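Local coordinates for extracellular solute-binding protein family 1 (Kribbella flavida, PDB 5IXP) that probably captures a solute outside the bacterial cell and delivers it to a membrane ABC transporter for import, at residues A60-V63 against S64-Y67; D123-R127 against A128-T132; A249-F252 against G253-K256; A379-K382 against Q383-E387. All coordinates share one frame; numbering follows the deposited sequence.

Contact 1: A60-V63 against S64-Y67; sequences AMEV and SWIY
A bend at the second torsion of Glu62 (chi2 -101°) swings its carboxylate back toward Ser64, whose OG, placed between its own backbone N and carbonyl carbon (chi1 68°), is turned to face the acid. The two meet in the turn that carries the chain from strand 58-62 into helix 66-70, a strand-to-helix connection of the alpha/beta kind expected in a periplasmic-binding-protein fold. Glu62 OE1 takes two bonds, one from Ser64 OG at a short 2.5 Å and one from Ser64 N at 2.7 Å. The hydroxyl arrives nearly in line with the C-O bond, whereas the amide comes from the opposite face, above the carboxylate plane; two grips from opposite faces should limit how far the acid can turn. The backbone tightens the same bend, because Trp65 N donates to Glu62 O at 3.0 Å. In the Trp65 conformer described here, one of two deposited, the indole lies under the stem of the glutamate: Glu62 CB stands 3.8 Å from the centroid of the six-membered ring, a CH-pi contact over its face. Were Glu62 an alanine, the OG and N of Ser64 would probably be left without their shared acceptor and the hydroxyl set free to turn, although the beta carbon over the indole would remain. Beyond these residues, Phe9 and helix 38-51 also touch Trp65. On the buried side Met61, a selenomethionine, brings its CG to 3.8 Å from Trp65 CE3, and its SE rests 4.0 Å from Ile66 CG1.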
# COMPACT_ATOMS: atom_id res chain seq x y z
N ALA A 60 -13.46 8.31 -4.70
CA ALA A 60 -12.41 7.35 -4.45
C ALA A 60 -11.43 7.89 -3.42
O ALA A 60 -11.16 9.10 -3.35
CB ALA A 60 -11.66 6.99 -5.73
N MSE A 61 -10.88 6.98 -2.63
CA MSE A 61 -9.98 7.32 -1.54
C MSE A 61 -8.88 6.28 -1.46
O MSE A 61 -9.18 5.07 -1.39
CB MSE A 61 -10.77 7.36 -0.22
CG MSE A 61 -10.31 8.37 0.76
SE MSE A 61 -11.74 8.72 1.98
CE MSE A 61 -12.72 10.16 1.16
N GLU A 62 -7.62 6.71 -1.47
CA GLU A 62 -6.53 5.78 -1.25
C GLU A 62 -6.42 5.45 0.24
O GLU A 62 -6.75 6.26 1.12
CB GLU A 62 -5.20 6.36 -1.76
CG GLU A 62 -4.24 5.30 -2.33
CD GLU A 62 -3.13 4.89 -1.36
OE1 GLU A 62 -2.99 5.51 -0.29
OE2 GLU A 62 -2.38 3.95 -1.68
N VAL A 63 -5.95 4.22 0.52
CA VAL A 63 -5.94 3.77 1.90
C VAL A 63 -5.05 4.65 2.77
O VAL A 63 -5.29 4.78 3.98
CB VAL A 63 -5.52 2.28 1.99
CG1 VAL A 63 -4.06 2.09 1.55
CG2 VAL A 63 -5.77 1.76 3.41
N SER A 64 -4.03 5.29 2.19
CA SER A 64 -3.16 6.08 3.06
C SER A 64 -3.80 7.38 3.52
O SER A 64 -3.28 8.00 4.45
CB SER A 64 -1.82 6.38 2.38
OG SER A 64 -2.00 7.25 1.28
N TRP A 65 -4.91 7.81 2.89
CA TRP A 65 -5.63 9.02 3.29
C TRP A 65 -6.80 8.74 4.21
O TRP A 65 -7.27 9.67 4.88
CB TRP A 65 -6.25 9.75 2.08
CG TRP A 65 -5.48 9.79 0.84
CD1 TRP A 65 -4.14 9.72 0.70
CD2 TRP A 65 -6.03 9.90 -0.48
NE1 TRP A 65 -3.80 9.77 -0.62
CE2 TRP A 65 -4.94 9.89 -1.37
CE3 TRP A 65 -7.33 10.01 -0.99
CZ2 TRP A 65 -5.12 9.98 -2.74
CZ3 TRP A 65 -7.50 10.10 -2.34
CH2 TRP A 65 -6.40 10.09 -3.22
N ILE A 66 -7.33 7.52 4.20
CA ILE A 66 -8.66 7.28 4.75
C ILE A 66 -8.70 7.51 6.26
O ILE A 66 -9.78 7.78 6.81
CB ILE A 66 -9.17 5.88 4.35
CG1 ILE A 66 -10.69 5.79 4.55
CG2 ILE A 66 -8.43 4.79 5.10
CD1 ILE A 66 -11.33 4.60 3.84
N TYR A 67 -7.55 7.46 6.94
CA TYR A 67 -7.50 7.77 8.37
C TYR A 67 -8.11 9.13 8.66
O TYR A 67 -8.83 9.31 9.65
CB TYR A 67 -6.06 7.70 8.89
CG TYR A 67 -5.19 8.88 8.47
CD1 TYR A 67 -4.44 8.84 7.30
CD2 TYR A 67 -5.12 10.04 9.24
CE1 TYR A 67 -3.66 9.91 6.91
CE2 TYR A 67 -4.35 11.13 8.85
CZ TYR A 67 -3.62 11.06 7.68
OH TYR A 67 -2.83 12.12 7.28
O HOH W 1 -5.18 5.41 6.60

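Contact 2: D123-R127 against A128-T132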
# COMPACT_ATOMS: atom_id res chain seq x y z
N ASP A 123 20.95 -12.25 -9.88
CA ASP A 123 22.35 -12.21 -10.29
C ASP A 123 23.25 -11.79 -9.13
O ASP A 123 24.31 -12.40 -8.91
CB ASP A 123 22.54 -11.26 -11.48
CG ASP A 123 22.12 -9.84 -11.17
OD1 ASP A 123 21.12 -9.65 -10.45
OD2 ASP A 123 22.80 -8.89 -11.65
N LEU A 124 22.84 -10.78 -8.37
CA LEU A 124 23.62 -10.37 -7.21
C LEU A 124 23.59 -11.44 -6.13
O LEU A 124 24.61 -11.69 -5.47
CB LEU A 124 23.10 -9.03 -6.67
CG LEU A 124 23.16 -7.86 -7.66
CD1 LEU A 124 22.68 -6.55 -7.01
CD2 LEU A 124 24.55 -7.70 -8.28
N PHE A 125 22.44 -12.09 -5.93
CA PHE A 125 22.38 -13.19 -4.97
C PHE A 125 23.36 -14.29 -5.36
O PHE A 125 24.11 -14.80 -4.52
CB PHE A 125 20.96 -13.76 -4.88
CG PHE A 125 20.06 -13.04 -3.89
CD1 PHE A 125 20.14 -11.66 -3.72
CD2 PHE A 125 19.12 -13.76 -3.15
CE1 PHE A 125 19.30 -11.00 -2.83
CE2 PHE A 125 18.27 -13.11 -2.25
CZ PHE A 125 18.36 -11.73 -2.08
N ALA A 126 23.35 -14.68 -6.64
CA ALA A 126 24.24 -15.75 -7.08
C ALA A 126 25.70 -15.41 -6.77
O ALA A 126 26.43 -16.24 -6.21
CB ALA A 126 24.06 -15.99 -8.58
N ARG A 127 26.11 -14.19 -7.10
CA ARG A 127 27.50 -13.78 -6.91
C ARG A 127 27.86 -13.68 -5.44
O ARG A 127 29.04 -13.79 -5.08
CB ARG A 127 27.73 -12.44 -7.63
CG ARG A 127 27.68 -12.57 -9.15
CD ARG A 127 27.53 -11.23 -9.87
NE ARG A 127 28.33 -10.17 -9.26
CZ ARG A 127 28.18 -8.87 -9.52
NH1 ARG A 127 27.26 -8.46 -10.39
NH2 ARG A 127 28.94 -7.97 -8.91
N ALA A 128 26.88 -13.45 -4.58
CA ALA A 128 27.12 -13.34 -3.15
C ALA A 128 27.06 -14.69 -2.44
O ALA A 128 27.27 -14.74 -1.23
CB ALA A 128 26.10 -12.38 -2.52
N GLY A 129 26.80 -15.77 -3.17
CA GLY A 129 26.70 -17.07 -2.54
C GLY A 129 25.36 -17.37 -1.91
O GLY A 129 25.24 -18.38 -1.20
N LEU A 130 24.35 -16.53 -2.13
CA LEU A 130 23.00 -16.76 -1.64
C LEU A 130 22.27 -17.73 -2.55
O LEU A 130 22.66 -17.93 -3.70
CB LEU A 130 22.24 -15.44 -1.57
CG LEU A 130 22.57 -14.52 -0.40
CD1 LEU A 130 21.89 -13.16 -0.56
CD2 LEU A 130 22.15 -15.19 0.90
N PRO A 131 21.18 -18.34 -2.07
CA PRO A 131 20.32 -19.10 -2.97
C PRO A 131 19.68 -18.17 -3.99
O PRO A 131 19.56 -16.96 -3.78
CB PRO A 131 19.26 -19.71 -2.04
CG PRO A 131 19.20 -18.74 -0.88
CD PRO A 131 20.65 -18.33 -0.69
N THR A 132 19.29 -18.75 -5.13
CA THR A 132 18.61 -17.97 -6.16
C THR A 132 17.21 -18.46 -6.47
O THR A 132 16.38 -17.68 -6.94
CB THR A 132 19.42 -17.97 -7.46
OG1 THR A 132 19.69 -19.32 -7.84
CG2 THR A 132 20.74 -17.21 -7.28
O HOH W 2 24.90 -18.57 -4.97
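The Phe125 ring carries Leu130 on one face and a carbonyl at its edge. In the conformer of Leu130 described here, one of two deposited, the methyl CD1 sits 3.7 Å from the ring centroid and only 7° off the ring normal, so a CH-pi contact is made almost squarely over the centre. At the edge, in the ring plane, Pro131 O approaches CD2 of Phe125 to 3.3 Å. Tyr120 and Trp163 add their own rings to the surroundings of this phenylalanine. With Phe125 CG anti to its carbonyl carbon (chi1 -87°), the ring leans out from the flank of helix 122-127, where the chain, doubling back after the helix end, brings Leu130 and Pro131 against it.

That end is a Schellman motif, with Gly129 leaving the helix at a phi of 82° and two bonds running back into the last turn. Leu130 N donates to Phe125 O at 3.0 Å, and inside that loop Gly129 N donates to Ala126 O at 3.1 Å. The pairing of Phe125 with Leu130 is the apolar contact that classically accompanies this cap, bridging the residues whose backbones make the outer bond. A water fastens the exposed side, donating to Ala126 O and, at 2.7 Å, to Leu130 O. Farther along, the chain folds back beside the helix, and Thr132 CG2 packs 3.8 Å from Ala126 CB.

Contact 3: A249-F252 against G253-K256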
# COMPACT_ATOMS: atom_id res chain seq x y z
N ALA A 249 14.34 -0.59 -14.61
CA ALA A 249 15.53 -1.38 -14.88
C ALA A 249 15.70 -1.65 -16.37
O ALA A 249 16.83 -1.76 -16.85
CB ALA A 249 15.48 -2.70 -14.11
N GLY A 250 14.60 -1.76 -17.11
CA GLY A 250 14.67 -1.93 -18.55
C GLY A 250 15.46 -3.16 -18.95
O GLY A 250 15.49 -4.18 -18.26
N THR A 251 16.14 -3.05 -20.10
CA THR A 251 16.90 -4.19 -20.61
C THR A 251 18.07 -4.54 -19.70
O THR A 251 18.47 -5.71 -19.64
CB THR A 251 17.39 -3.91 -22.04
OG1 THR A 251 18.33 -2.82 -22.03
CG2 THR A 251 16.23 -3.54 -22.93
N PHE A 252 18.61 -3.57 -18.96
CA PHE A 252 19.63 -3.88 -17.97
C PHE A 252 19.12 -4.93 -16.99
O PHE A 252 19.86 -5.84 -16.60
CB PHE A 252 20.06 -2.62 -17.22
CG PHE A 252 20.93 -2.89 -16.01
CD1 PHE A 252 22.31 -2.95 -16.13
CD2 PHE A 252 20.36 -3.06 -14.74
CE1 PHE A 252 23.11 -3.19 -15.01
CE2 PHE A 252 21.15 -3.30 -13.63
CZ PHE A 252 22.52 -3.37 -13.76
N GLY A 253 17.86 -4.83 -16.59
CA GLY A 253 17.32 -5.73 -15.59
C GLY A 253 16.85 -7.08 -16.10
O GLY A 253 16.49 -7.93 -15.28
N LYS A 254 16.83 -7.28 -17.41
CA LYS A 254 16.37 -8.56 -17.96
C LYS A 254 17.22 -9.71 -17.43
O LYS A 254 18.45 -9.63 -17.41
CB LYS A 254 16.42 -8.54 -19.49
CG LYS A 254 15.39 -7.60 -20.10
CD LYS A 254 15.05 -7.97 -21.53
CE LYS A 254 13.81 -7.22 -22.01
NZ LYS A 254 12.58 -7.59 -21.25
N GLY A 255 16.55 -10.76 -16.98
CA GLY A 255 17.23 -11.91 -16.42
C GLY A 255 17.77 -11.73 -15.02
O GLY A 255 18.41 -12.65 -14.49
N LYS A 256 17.55 -10.58 -14.39
CA LYS A 256 18.18 -10.30 -13.11
C LYS A 256 17.23 -10.27 -11.92
O LYS A 256 17.70 -10.31 -10.78
CB LYS A 256 18.93 -8.96 -13.16
CG LYS A 256 20.13 -8.98 -14.09
CD LYS A 256 20.85 -7.64 -14.12
CE LYS A 256 22.02 -7.68 -15.09
NZ LYS A 256 22.54 -6.31 -15.35
O HOH W 3 20.29 -8.08 -18.82
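The charged contact is a cation-pi pair: Lys256 NZ lies over one face of the Phe252 ring, 3.3 Å from its centroid and displaced toward the rim. The lysine is extended beyond CG, its side chain crosses that of Phe252 at about a right angle, and its last bond, CE to NZ, points toward the ring face. Phe252 CG stands anti to the backbone N (chi1 170°), and this turns the ring to the side where the lysine arrives.

Hydrogen bonding engages the same nitrogen, since Lys256 NZ also donates to Phe252 O at 3.0 Å. One residue thus offers both its pi face and its carbonyl to a single ammonium group, two attachments that should restrict the motion of the lysine. The remaining bonds are of the backbone. Helix 241-249 ends here, Gly250 breaking away with positive phi, and a further tight turn follows in which Gly253 N donates to both Ala249 O and Gly250 O, the latter at 3.0 Å. Lys254 N then bonds to Thr251 O at 3.2 Å. Residues 253-256 form a type II beta-turn, closed by Lys256 N on Gly253 O at 3.0 Å, with Gly255 at its third position taking a phi of 75°.

Close packing of carbon on carbon is seen where Gly253 CA rests 3.8 Å from Ala249 CB. A beta carbon on Gly253 would fall only 2.6 Å from that methyl, a clash the glycine avoids. Tyr329 touches Ala249 from outside, and its OH donates to Gly250 O.

Contact 4: A379-K382 against Q383-E387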
# COMPACT_ATOMS: atom_id res chain seq x y z
N ALA A 379 19.92 12.10 17.91
CA ALA A 379 19.40 13.45 17.69
C ALA A 379 18.17 13.42 16.78
O ALA A 379 17.21 14.17 17.00
CB ALA A 379 20.48 14.35 17.08
N ALA A 380 18.18 12.56 15.77
CA ALA A 380 17.03 12.48 14.88
C ALA A 380 15.81 11.92 15.61
O ALA A 380 14.68 12.37 15.37
CB ALA A 380 17.37 11.62 13.66
N TRP A 381 16.02 10.93 16.47
CA TRP A 381 14.90 10.36 17.20
C TRP A 381 14.28 11.38 18.14
O TRP A 381 13.05 11.49 18.22
CB TRP A 381 15.34 9.10 17.96
CG TRP A 381 14.27 8.54 18.84
CD1 TRP A 381 14.15 8.69 20.20
CD2 TRP A 381 13.15 7.73 18.44
NE1 TRP A 381 13.04 8.03 20.66
CE2 TRP A 381 12.41 7.43 19.60
CE3 TRP A 381 12.72 7.23 17.20
CZ2 TRP A 381 11.25 6.66 19.56
CZ3 TRP A 381 11.57 6.46 17.17
CH2 TRP A 381 10.84 6.18 18.34
N LYS A 382 15.12 12.15 18.85
CA LYS A 382 14.58 13.19 19.72
C LYS A 382 13.82 14.23 18.91
O LYS A 382 12.75 14.68 19.32
CB LYS A 382 15.69 13.85 20.54
CG LYS A 382 16.41 12.91 21.48
CD LYS A 382 17.49 13.66 22.26
CE LYS A 382 18.23 12.75 23.24
NZ LYS A 382 17.33 12.26 24.33
N GLN A 383 14.36 14.62 17.75
CA GLN A 383 13.67 15.61 16.93
C GLN A 383 12.34 15.06 16.42
O GLN A 383 11.34 15.78 16.42
CB GLN A 383 14.54 16.06 15.76
CG GLN A 383 13.82 17.02 14.82
CD GLN A 383 14.74 17.64 13.79
OE1 GLN A 383 15.95 17.43 13.81
NE2 GLN A 383 14.16 18.42 12.87
N ALA A 384 12.32 13.79 16.00
CA ALA A 384 11.06 13.20 15.55
C ALA A 384 10.02 13.22 16.67
O ALA A 384 8.86 13.57 16.45
CB ALA A 384 11.28 11.78 15.04
N LEU A 385 10.43 12.88 17.90
CA LEU A 385 9.48 12.88 19.01
C LEU A 385 8.92 14.28 19.25
O LEU A 385 7.71 14.45 19.44
CB LEU A 385 10.11 12.33 20.29
CG LEU A 385 10.41 10.83 20.32
CD1 LEU A 385 10.84 10.38 21.70
CD2 LEU A 385 9.22 10.00 19.86
N ARG A 386 9.80 15.30 19.26
CA ARG A 386 9.33 16.68 19.42
C ARG A 386 8.33 17.05 18.34
O ARG A 386 7.26 17.61 18.63
CB ARG A 386 10.50 17.66 19.38
CG ARG A 386 11.34 17.73 20.64
CD ARG A 386 12.23 18.99 20.64
NE ARG A 386 13.02 19.13 19.42
CZ ARG A 386 14.19 18.53 19.22
NH1 ARG A 386 14.70 17.74 20.15
NH2 ARG A 386 14.85 18.71 18.08
N GLU A 387 8.67 16.78 17.08
CA GLU A 387 7.82 17.18 15.98
C GLU A 387 6.53 16.37 15.92
O GLU A 387 5.48 16.90 15.55
CB GLU A 387 8.59 17.08 14.67
CG GLU A 387 9.81 17.99 14.68
CD GLU A 387 10.57 17.99 13.37
OE1 GLU A 387 10.33 17.10 12.53
OE2 GLU A 387 11.42 18.88 13.20
O HOH W 4 17.20 16.73 18.19
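Helix 377-392, which closes the chain, supplies this contact between successive turns, with residues four apart meeting along its sides. Trp381 and Leu385 form one such pair: the leucine lies over one face of the indole, its CG 4.1 Å from the centroid of the five-membered ring and its CD1 3.4 Å from Trp381 NE1. The tryptophan's CG is anti to its backbone N (chi1 174°), which stands the ring up alongside the leucine. Lys198 and Trp201 of helix 195-209 also engage the indole, so replacing it with an alanine would probably strip Leu385 of its flat partner and open a gap between the two helices. On another side Gln383 NE2 donates to Glu387 OE2 at 2.8 Å, nearly straight at 171°; the acid lies in the amide plane, though the donor comes from above the carboxylate. Arg386 bends at chi3 to lay its guanidinium over Gln383 CA, and a water takes NH2 at 3.1 Å while donating to Ala379 O at 2.8 Å. The amide-acid bond spans one turn, the water bridge about two. Added to the backbone bonds, they imply that polar side chains tie turns together along one side, while Trp381 and Leu385 pack on another.

How the contacts relate
Along the chain the four contacts follow in numerical order, each complete before the next begins. Contacts 2 and 3 are neighbours, with centres about 16 Å apart, and touch where Asp123 OD2 comes within 3.4 Å of Lys256 CD. Both adjoin the end of strand 108-121: contact 2 on the helix that follows it, contact 3 just before its antiparallel partner 257-260. Contact 1 ends strand 58-62 of the same mixed sheet, its centre about 39 Å from that of contact 2. Contact 4, on the last helix, lies about 27 Å from contact 1 between centres. Turns, a helix cap and a helix side are spread over distant parts of what is probably a two-lobed binding protein.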